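Local coordinates for uncharacterized protein (Bacteroides thetaiotaomicron, PDB 4LB8) that is of unknown function but belongs to the DUF4848 family and is probably exported as a lipoprotein, at residues 19-28 and 53-61; 175-184 and 195-206. All coordinates share one frame; numbering follows the deposited sequence.

Contact 1: residues 19-28 and 53-61; sequences IEVINDGTMI and SFLNSLSFK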
loop_
_atom_site.group_PDB
_atom_site.type_symbol
_atom_site.label_atom_id
_atom_site.label_comp_id
_atom_site.label_asym_id
_atom_site.label_seq_id
_atom_site.Cartn_x
_atom_site.Cartn_y
_atom_site.Cartn_z
ATOM N N ILE A 19 -20.340 -38.258 13.968
ATOM C CA ILE A 19 -18.895 -37.984 13.943
ATOM C C ILE A 19 -18.255 -39.130 14.708
ATOM O O ILE A 19 -18.689 -39.446 15.824
ATOM C CB ILE A 19 -18.455 -36.587 14.507
ATOM C CG1 ILE A 19 -19.320 -35.436 13.954
ATOM C CG2 ILE A 19 -16.954 -36.327 14.249
ATOM C CD1 ILE A 19 -19.206 -34.079 14.724
ATOM N N GLU A 20 -17.248 -39.759 14.107
ATOM C CA GLU A 20 -16.554 -40.897 14.694
ATOM C C GLU A 20 -15.050 -40.663 14.623
ATOM O O GLU A 20 -14.535 -40.307 13.565
ATOM C CB GLU A 20 -16.958 -42.177 13.945
ATOM C CG GLU A 20 -16.579 -43.463 14.645
ATOM C CD GLU A 20 -16.743 -44.738 13.834
ATOM O OE1 GLU A 20 -17.323 -44.684 12.724
ATOM O OE2 GLU A 20 -16.285 -45.798 14.318
ATOM N N VAL A 21 -14.355 -40.841 15.750
ATOM C CA VAL A 21 -12.902 -40.711 15.810
ATOM C C VAL A 21 -12.346 -42.136 15.703
ATOM O O VAL A 21 -12.665 -42.988 16.540
ATOM C CB VAL A 21 -12.345 -39.930 17.042
ATOM C CG1 VAL A 21 -10.940 -39.416 16.764
ATOM C CG2 VAL A 21 -13.261 -38.776 17.460
ATOM N N ILE A 22 -11.577 -42.414 14.628
ATOM C CA ILE A 22 -11.026 -43.747 14.374
ATOM C C ILE A 22 -9.482 -43.705 14.338
ATOM O O ILE A 22 -8.882 -42.666 14.615
ATOM C CB ILE A 22 -11.644 -44.370 13.074
ATOM C CG1 ILE A 22 -11.196 -43.640 11.777
ATOM C CG2 ILE A 22 -13.175 -44.466 13.179
ATOM C CD1 ILE A 22 -11.339 -44.465 10.449
ATOM N N ASN A 23 -8.862 -44.866 14.030
ATOM C CA ASN A 23 -7.422 -45.117 13.893
ATOM C C ASN A 23 -6.645 -44.620 15.128
ATOM O O ASN A 23 -5.560 -44.041 15.015
ATOM C CB ASN A 23 -6.893 -44.495 12.587
ATOM C CG ASN A 23 -7.577 -45.008 11.334
ATOM O OD1 ASN A 23 -8.359 -45.975 11.349
ATOM N ND2 ASN A 23 -7.282 -44.377 10.209
ATOM N N ASP A 24 -7.225 -44.868 16.311
ATOM C CA ASP A 24 -6.700 -44.512 17.631
ATOM C C ASP A 24 -6.479 -42.993 17.761
ATOM O O ASP A 24 -5.361 -42.534 18.017
ATOM C CB ASP A 24 -5.430 -45.321 17.977
ATOM C CG ASP A 24 -5.617 -46.830 17.857
ATOM O OD1 ASP A 24 -6.432 -47.396 18.632
ATOM O OD2 ASP A 24 -4.963 -47.443 16.976
ATOM N N GLY A 25 -7.582 -42.249 17.592
ATOM C CA GLY A 25 -7.683 -40.795 17.715
ATOM C C GLY A 25 -6.913 -39.976 16.704
ATOM O O GLY A 25 -6.631 -38.801 16.957
ATOM N N THR A 26 -6.588 -40.573 15.542
ATOM C CA THR A 26 -5.789 -39.935 14.485
ATOM C C THR A 26 -6.617 -39.644 13.216
ATOM O O THR A 26 -6.070 -39.147 12.233
ATOM C CB THR A 26 -4.556 -40.815 14.158
ATOM O OG1 THR A 26 -4.963 -42.053 13.569
ATOM C CG2 THR A 26 -3.689 -41.087 15.382
HETATM N N MSE A 27 -7.925 -39.939 13.236
HETATM C CA MSE A 27 -8.777 -39.720 12.077
HETATM C C MSE A 27 -10.222 -39.421 12.470
HETATM O O MSE A 27 -10.799 -40.156 13.265
HETATM C CB MSE A 27 -8.733 -40.974 11.167
HETATM C CG MSE A 27 -9.442 -40.804 9.813
HETATM SE SE MSE A 27 -8.529 -39.576 8.578
HETATM C CE MSE A 27 -7.071 -40.741 8.134
ATOM N N ILE A 28 -10.819 -38.376 11.875
ATOM C CA ILE A 28 -12.245 -38.040 12.013
ATOM C C ILE A 28 -12.960 -38.686 10.818
ATOM O O ILE A 28 -12.536 -38.500 9.678
ATOM C CB ILE A 28 -12.527 -36.498 12.116
ATOM C CG1 ILE A 28 -12.126 -35.908 13.482
ATOM C CG2 ILE A 28 -13.986 -36.146 11.783
ATOM C CD1 ILE A 28 -13.096 -36.099 14.679
ATOM N N SER A 53 -13.316 -27.208 23.374
ATOM C CA SER A 53 -13.972 -28.157 24.280
ATOM C C SER A 53 -14.702 -29.270 23.545
ATOM O O SER A 53 -14.661 -30.404 24.020
ATOM C CB SER A 53 -14.932 -27.445 25.220
ATOM O OG SER A 53 -14.173 -26.651 26.115
ATOM N N PHE A 54 -15.370 -28.968 22.407
ATOM C CA PHE A 54 -16.080 -29.973 21.599
ATOM C C PHE A 54 -15.066 -30.969 21.008
ATOM O O PHE A 54 -15.370 -32.161 20.916
ATOM C CB PHE A 54 -16.944 -29.313 20.498
ATOM C CG PHE A 54 -17.455 -30.240 19.417
ATOM C CD1 PHE A 54 -18.596 -31.012 19.619
ATOM C CD2 PHE A 54 -16.789 -30.354 18.199
ATOM C CE1 PHE A 54 -19.059 -31.888 18.625
ATOM C CE2 PHE A 54 -17.244 -31.237 17.213
ATOM C CZ PHE A 54 -18.382 -31.989 17.427
ATOM N N LEU A 55 -13.850 -30.484 20.652
ATOM C CA LEU A 55 -12.772 -31.322 20.120
ATOM C C LEU A 55 -12.116 -32.136 21.241
ATOM O O LEU A 55 -11.691 -33.265 20.993
ATOM C CB LEU A 55 -11.724 -30.484 19.354
ATOM C CG LEU A 55 -12.181 -29.950 17.988
ATOM C CD1 LEU A 55 -11.253 -28.879 17.490
ATOM C CD2 LEU A 55 -12.354 -31.066 16.972
ATOM N N ASN A 56 -12.062 -31.571 22.473
ATOM C CA ASN A 56 -11.535 -32.250 23.665
ATOM C C ASN A 56 -12.483 -33.375 24.044
ATOM O O ASN A 56 -12.016 -34.447 24.431
ATOM C CB ASN A 56 -11.321 -31.274 24.841
ATOM C CG ASN A 56 -10.231 -30.221 24.656
ATOM O OD1 ASN A 56 -9.455 -30.215 23.680
ATOM N ND2 ASN A 56 -10.177 -29.266 25.586
ATOM N N SER A 57 -13.816 -33.158 23.846
ATOM C CA SER A 57 -14.887 -34.155 24.055
ATOM C C SER A 57 -14.644 -35.388 23.209
ATOM O O SER A 57 -14.946 -36.501 23.646
ATOM C CB SER A 57 -16.258 -33.588 23.681
ATOM O OG SER A 57 -16.593 -32.417 24.403
ATOM N N LEU A 58 -14.130 -35.177 21.975
ATOM C CA LEU A 58 -13.868 -36.217 20.991
ATOM C C LEU A 58 -12.459 -36.827 21.107
ATOM O O LEU A 58 -12.125 -37.712 20.319
ATOM C CB LEU A 58 -14.050 -35.626 19.589
ATOM C CG LEU A 58 -15.463 -35.273 19.180
ATOM C CD1 LEU A 58 -15.443 -34.190 18.168
ATOM C CD2 LEU A 58 -16.185 -36.485 18.584
ATOM N N SER A 59 -11.638 -36.359 22.077
ATOM C CA SER A 59 -10.241 -36.780 22.306
ATOM C C SER A 59 -9.441 -36.785 20.966
ATOM O O SER A 59 -8.665 -37.711 20.670
ATOM C CB SER A 59 -10.186 -38.139 23.001
ATOM O OG SER A 59 -10.762 -38.073 24.294
ATOM N N PHE A 60 -9.668 -35.734 20.156
ATOM C CA PHE A 60 -9.054 -35.568 18.845
ATOM C C PHE A 60 -8.324 -34.214 18.743
ATOM O O PHE A 60 -8.941 -33.164 18.942
ATOM C CB PHE A 60 -10.120 -35.716 17.729
ATOM C CG PHE A 60 -9.565 -35.583 16.333
ATOM C CD1 PHE A 60 -8.791 -36.593 15.776
ATOM C CD2 PHE A 60 -9.766 -34.422 15.595
ATOM C CE1 PHE A 60 -8.232 -36.445 14.504
ATOM C CE2 PHE A 60 -9.209 -34.280 14.319
ATOM C CZ PHE A 60 -8.450 -35.292 13.783
ATOM N N LYS A 61 -7.005 -34.258 18.443
ATOM C CA LYS A 61 -6.197 -33.060 18.224
ATOM C C LYS A 61 -6.228 -32.751 16.729
ATOM O O LYS A 61 -5.731 -33.541 15.916
ATOM C CB LYS A 61 -4.755 -33.225 18.756
ATOM C CG LYS A 61 -3.877 -31.985 18.577
ATOM C CD LYS A 61 -2.872 -31.846 19.714
ATOM C CE LYS A 61 -1.709 -30.951 19.361
ATOM N NZ LYS A 61 -0.694 -31.659 18.533
#
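The C-terminal end of helix 48-57 leans on an N-terminal beta hairpin, with Leu-58 and Phe-60 meeting Val-21, Gly-25 and Ile-28. The join is apolar, with no hydrogen bonds between the two segments. Phe-60 has the largest share of it. Ile-28 lays CG1 over one ring face, 3.5 Å from the ring centroid and 16° off the normal. At the ring's edge, near its plane, comes backbone: Gly-25 O lies 3.3 Å from Phe-60 CD1, and the carbonyl carbon of Thr-26 sits beside CE1. CG of Phe-60 stands anti to its own backbone N (chi1 -179°), which carries the ring out to the hairpin turn.

That turn contains a classic beta bulge, in which Thr-26 and Met-27 (a selenomethionine) both face Ile-22. Thr-26 OG1 ties it further by bonding to Asn-23 O at 2.5 Å. On the helix side, Ser-59 has positive phi and closes a Schellman motif, Phe-60 N reaching back to Leu-55 O at 3.3 Å, so the chain turns off the helix just before the aromatic ring. Replacing Phe-60 by an alanine would probably open a gap between bulge and helix end, leaving Ile-28 CG1 without the ring face it covers.

Val-21 divides its two methyls between partners: CG1, anti to the backbone N, comes obliquely to Phe-60 CD1 at 3.7 Å, while CG2 approaches Leu-58 O at 3.3 Å and also the CD2 methyl of Leu-58. The other methyl of that leucine, CD1, covers a face of Phe-54. Into the edge of the Phe-54 ring, from the opposite direction, comes Ile-19, its CD1 3.5 Å from CZ. Val-43 of helix 33-44 and Met-46 also touch Phe-54, and Asn-128 lies against Phe-60 and bonds to Thr-26 O.

Contact 2: residues 175-184 and 195-206; sequences RQKDRKVGLY and NFTSQKKGVFGW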
loop_
_atom_site.group_PDB
_atom_site.type_symbol
_atom_site.label_atom_id
_atom_site.label_comp_id
_atom_site.label_asym_id
_atom_site.label_seq_id
_atom_site.Cartn_x
_atom_site.Cartn_y
_atom_site.Cartn_z
ATOM N N ARG A 175 -0.383 7.466 -1.108
ATOM C CA ARG A 175 -1.470 7.452 -2.085
ATOM C C ARG A 175 -2.704 6.941 -1.383
ATOM O O ARG A 175 -2.726 5.807 -0.921
ATOM C CB ARG A 175 -1.158 6.629 -3.339
ATOM C CG ARG A 175 -2.348 6.622 -4.325
ATOM C CD ARG A 175 -2.159 5.709 -5.522
ATOM N NE ARG A 175 -2.700 4.387 -5.224
ATOM C CZ ARG A 175 -1.958 3.323 -4.959
ATOM N NH1 ARG A 175 -0.632 3.401 -5.007
ATOM N NH2 ARG A 175 -2.527 2.169 -4.678
ATOM N N GLN A 176 -3.704 7.783 -1.259
ATOM C CA GLN A 176 -4.925 7.388 -0.585
ATOM C C GLN A 176 -6.014 7.099 -1.632
ATOM O O GLN A 176 -5.703 6.962 -2.804
ATOM C CB GLN A 176 -5.323 8.456 0.461
ATOM C CG GLN A 176 -4.310 8.577 1.614
ATOM C CD GLN A 176 -4.143 7.288 2.408
ATOM O OE1 GLN A 176 -3.029 6.783 2.561
ATOM N NE2 GLN A 176 -5.246 6.707 2.910
ATOM N N LYS A 177 -7.266 6.948 -1.210
ATOM C CA LYS A 177 -8.347 6.566 -2.109
ATOM C C LYS A 177 -8.607 7.609 -3.238
ATOM O O LYS A 177 -8.896 7.202 -4.362
ATOM C CB LYS A 177 -9.630 6.227 -1.312
ATOM C CG LYS A 177 -10.464 7.384 -0.830
ATOM C CD LYS A 177 -11.917 7.202 -1.247
ATOM C CE LYS A 177 -12.721 8.473 -1.121
ATOM N NZ LYS A 177 -12.919 8.864 0.297
ATOM N N ASP A 178 -8.492 8.920 -2.954
ATOM C CA ASP A 178 -8.741 9.926 -3.980
ATOM C C ASP A 178 -7.783 11.127 -3.885
ATOM O O ASP A 178 -7.957 12.088 -4.632
ATOM C CB ASP A 178 -10.214 10.370 -3.996
ATOM C CG ASP A 178 -10.736 11.076 -2.763
ATOM O OD1 ASP A 178 -9.928 11.374 -1.859
ATOM O OD2 ASP A 178 -11.948 11.366 -2.720
ATOM N N ARG A 179 -6.727 11.022 -3.031
ATOM C CA ARG A 179 -5.655 12.005 -2.863
ATOM C C ARG A 179 -4.273 11.307 -2.768
ATOM O O ARG A 179 -4.169 10.268 -2.122
ATOM C CB ARG A 179 -5.883 12.877 -1.615
ATOM C CG ARG A 179 -7.170 13.699 -1.571
ATOM C CD ARG A 179 -7.226 14.805 -2.603
ATOM N NE ARG A 179 -8.482 15.553 -2.543
ATOM C CZ ARG A 179 -9.587 15.234 -3.214
ATOM N NH1 ARG A 179 -9.608 14.165 -4.003
ATOM N NH2 ARG A 179 -10.681 15.968 -3.091
ATOM N N LYS A 180 -3.233 11.881 -3.409
ATOM C CA LYS A 180 -1.819 11.440 -3.400
ATOM C C LYS A 180 -0.906 12.582 -2.976
ATOM O O LYS A 180 -1.158 13.730 -3.347
ATOM C CB LYS A 180 -1.305 10.999 -4.806
ATOM C CG LYS A 180 -1.910 9.792 -5.442
ATOM C CD LYS A 180 -1.560 9.687 -6.940
ATOM C CE LYS A 180 -0.176 9.166 -7.246
ATOM N NZ LYS A 180 -0.010 8.874 -8.696
ATOM N N VAL A 181 0.209 12.259 -2.320
ATOM C CA VAL A 181 1.232 13.251 -1.989
ATOM C C VAL A 181 2.628 12.574 -2.041
ATOM O O VAL A 181 2.775 11.414 -1.688
ATOM C CB VAL A 181 0.951 14.019 -0.661
ATOM C CG1 VAL A 181 1.083 13.126 0.563
ATOM C CG2 VAL A 181 1.813 15.281 -0.545
ATOM N N GLY A 182 3.615 13.303 -2.518
ATOM C CA GLY A 182 4.984 12.824 -2.593
ATOM C C GLY A 182 6.027 13.897 -2.345
ATOM O O GLY A 182 5.766 15.087 -2.532
ATOM N N LEU A 183 7.206 13.457 -1.885
ATOM C CA LEU A 183 8.408 14.248 -1.688
ATOM C C LEU A 183 9.581 13.403 -2.209
ATOM O O LEU A 183 9.921 12.362 -1.628
ATOM C CB LEU A 183 8.605 14.695 -0.232
ATOM C CG LEU A 183 9.838 15.586 0.057
ATOM C CD1 LEU A 183 9.884 16.803 -0.825
ATOM C CD2 LEU A 183 9.876 15.971 1.515
ATOM N N TYR A 184 10.136 13.838 -3.356
ATOM C CA TYR A 184 11.209 13.174 -4.071
ATOM C C TYR A 184 12.452 14.047 -4.002
ATOM O O TYR A 184 12.372 15.239 -4.296
ATOM C CB TYR A 184 10.764 12.844 -5.528
ATOM C CG TYR A 184 9.557 11.923 -5.523
ATOM C CD1 TYR A 184 9.711 10.539 -5.431
ATOM C CD2 TYR A 184 8.258 12.440 -5.449
ATOM C CE1 TYR A 184 8.609 9.690 -5.282
ATOM C CE2 TYR A 184 7.150 11.598 -5.297
ATOM C CZ TYR A 184 7.332 10.225 -5.220
ATOM O OH TYR A 184 6.253 9.382 -5.118
ATOM N N ASN A 195 11.033 17.621 -5.170
ATOM C CA ASN A 195 9.821 17.593 -5.961
ATOM C C ASN A 195 8.658 17.218 -5.016
ATOM O O ASN A 195 8.669 16.151 -4.406
ATOM C CB ASN A 195 9.955 16.627 -7.160
ATOM C CG ASN A 195 8.855 16.673 -8.215
ATOM O OD1 ASN A 195 8.733 15.761 -9.033
ATOM N ND2 ASN A 195 8.016 17.696 -8.235
ATOM N N PHE A 196 7.752 18.183 -4.789
ATOM C CA PHE A 196 6.532 18.059 -3.992
ATOM C C PHE A 196 5.433 17.824 -4.981
ATOM O O PHE A 196 5.290 18.611 -5.920
ATOM C CB PHE A 196 6.268 19.312 -3.151
ATOM C CG PHE A 196 7.222 19.616 -2.023
ATOM C CD1 PHE A 196 8.393 20.328 -2.252
ATOM C CD2 PHE A 196 6.900 19.286 -0.711
ATOM C CE1 PHE A 196 9.256 20.656 -1.198
ATOM C CE2 PHE A 196 7.768 19.623 0.351
ATOM C CZ PHE A 196 8.936 20.310 0.097
ATOM N N THR A 197 4.696 16.711 -4.825
ATOM C CA THR A 197 3.650 16.316 -5.776
ATOM C C THR A 197 2.291 16.028 -5.100
ATOM O O THR A 197 2.238 15.588 -3.948
ATOM C CB THR A 197 4.095 15.078 -6.601
ATOM O OG1 THR A 197 4.545 14.057 -5.716
ATOM C CG2 THR A 197 5.184 15.392 -7.623
ATOM N N SER A 198 1.198 16.284 -5.833
ATOM C CA SER A 198 -0.134 16.018 -5.341
ATOM C C SER A 198 -1.094 15.830 -6.488
ATOM O O SER A 198 -1.080 16.589 -7.474
ATOM C CB SER A 198 -0.628 17.111 -4.398
ATOM O OG SER A 198 -1.171 18.229 -5.082
ATOM N N GLN A 199 -1.941 14.812 -6.342
ATOM C CA GLN A 199 -2.958 14.461 -7.314
ATOM C C GLN A 199 -4.279 14.134 -6.622
ATOM O O GLN A 199 -4.289 13.774 -5.445
ATOM C CB GLN A 199 -2.498 13.274 -8.168
ATOM C CG GLN A 199 -1.306 13.572 -9.072
ATOM C CD GLN A 199 -1.074 12.451 -10.053
ATOM O OE1 GLN A 199 -0.860 11.297 -9.678
ATOM N NE2 GLN A 199 -1.152 12.752 -11.336
ATOM N N LYS A 200 -5.387 14.299 -7.357
ATOM C CA LYS A 200 -6.753 13.977 -6.947
ATOM C C LYS A 200 -7.335 13.030 -7.985
ATOM O O LYS A 200 -7.042 13.176 -9.179
ATOM C CB LYS A 200 -7.646 15.240 -6.763
ATOM C CG LYS A 200 -7.578 16.262 -7.908
ATOM C CD LYS A 200 -8.708 16.154 -8.918
ATOM C CE LYS A 200 -8.241 16.484 -10.317
ATOM N NZ LYS A 200 -8.903 15.611 -11.334
ATOM N N LYS A 201 -8.151 12.064 -7.540
ATOM C CA LYS A 201 -8.786 11.107 -8.428
ATOM C C LYS A 201 -10.111 11.699 -8.924
ATOM O O LYS A 201 -10.963 12.068 -8.118
ATOM C CB LYS A 201 -8.998 9.767 -7.694
ATOM C CG LYS A 201 -9.012 8.507 -8.558
ATOM C CD LYS A 201 -9.454 7.296 -7.718
ATOM C CE LYS A 201 -9.625 5.998 -8.494
ATOM N NZ LYS A 201 -8.331 5.287 -8.744
ATOM N N GLY A 202 -10.228 11.839 -10.242
ATOM C CA GLY A 202 -11.412 12.334 -10.941
ATOM C C GLY A 202 -12.130 11.198 -11.649
ATOM O O GLY A 202 -11.829 10.026 -11.407
ATOM N N VAL A 203 -13.064 11.529 -12.546
ATOM C CA VAL A 203 -13.849 10.540 -13.301
ATOM C C VAL A 203 -13.010 9.766 -14.313
ATOM O O VAL A 203 -13.375 8.643 -14.678
ATOM C CB VAL A 203 -15.073 11.158 -14.028
ATOM C CG1 VAL A 203 -16.372 10.727 -13.361
ATOM C CG2 VAL A 203 -14.979 12.682 -14.132
ATOM N N PHE A 204 -11.912 10.374 -14.784
ATOM C CA PHE A 204 -11.056 9.811 -15.818
ATOM C C PHE A 204 -9.733 9.306 -15.278
ATOM O O PHE A 204 -8.982 8.678 -16.019
ATOM C CB PHE A 204 -10.820 10.868 -16.914
ATOM C CG PHE A 204 -12.112 11.288 -17.575
ATOM C CD1 PHE A 204 -12.834 10.393 -18.361
ATOM C CD2 PHE A 204 -12.648 12.550 -17.352
ATOM C CE1 PHE A 204 -14.062 10.761 -18.920
ATOM C CE2 PHE A 204 -13.870 12.919 -17.918
ATOM C CZ PHE A 204 -14.569 12.022 -18.697
ATOM N N GLY A 205 -9.458 9.588 -14.009
ATOM C CA GLY A 205 -8.239 9.180 -13.339
ATOM C C GLY A 205 -7.570 10.277 -12.548
ATOM O O GLY A 205 -8.187 11.301 -12.250
ATOM N N TRP A 206 -6.289 10.060 -12.211
ATOM C CA TRP A 206 -5.465 10.986 -11.438
ATOM C C TRP A 206 -4.930 12.121 -12.299
ATOM O O TRP A 206 -4.428 11.918 -13.405
ATOM C CB TRP A 206 -4.314 10.250 -10.753
ATOM C CG TRP A 206 -4.790 9.197 -9.805
ATOM C CD1 TRP A 206 -5.021 7.884 -10.087
ATOM C CD2 TRP A 206 -5.060 9.362 -8.409
ATOM N NE1 TRP A 206 -5.439 7.219 -8.953
ATOM C CE2 TRP A 206 -5.471 8.103 -7.907
ATOM C CE3 TRP A 206 -4.998 10.454 -7.529
ATOM C CZ2 TRP A 206 -5.852 7.912 -6.570
ATOM C CZ3 TRP A 206 -5.350 10.258 -6.198
ATOM C CH2 TRP A 206 -5.772 9.000 -5.732
#
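The Trp-206 indole is sandwiched between two lysine chains: Lys-180 CD lies over one face, 3.9 Å from the six-membered ring centroid, and Lys-201 CG covers the opposite face, while Gln-176 O and Arg-179 N meet its edge. On the Phe-196 ring, Leu-183 CD1 sits over the centre, 3.6 Å from the centroid. Tyr-184 turns an edge to Thr-197, its CE2 3.6 Å from OG1, across Gly-182, where a beta carbon would clash with both residues. Lys-180 bends at chi3 (78°) to run beside Gln-199, and its NZ gives OE1 a 2.7 Å bond nearly in line with the C=O. Asp-178 O takes two donors from opposite faces of its plane, Lys-201 N at 2.9 Å and Arg-179 NH1 at 2.7 Å. Paired backbone bonds at Lys-180/Gln-199, Gly-182/Thr-197 and Tyr-184/Asn-195 make this an antiparallel beta hairpin. Asp-111 of the second subunit bonds to Gln-199 NE2 and forms a long, weak ion pair with Lys-180. Strands 171-175 and 254-262 flank the hairpin within its sheet, and Ile-271 and Ile-273 of strand 268-275 pack on Leu-183.

Overall arrangement
Contacts 1 and 2 lie on opposite sides of the chain's centre, their own centres about 56 Å apart, and share no helix or strand. Both are partly buried. Contact 1 joins a small hairpin to a helix end in the helix-rich N-terminal part, mainly by apolar side chains, with backbone of the turn against the Phe-60 ring and buried Phe-60 and Ile-28 at its heart. Contact 2 pairs two neighbouring strands of a hairpin in the C-terminal beta region, and backbone hydrogen bonds carry it. Its leucine and phenylalanine face inward, whereas the lysine, glutamine and tryptophan side meets the second subunit. No other chain of the assembly touches contact 1.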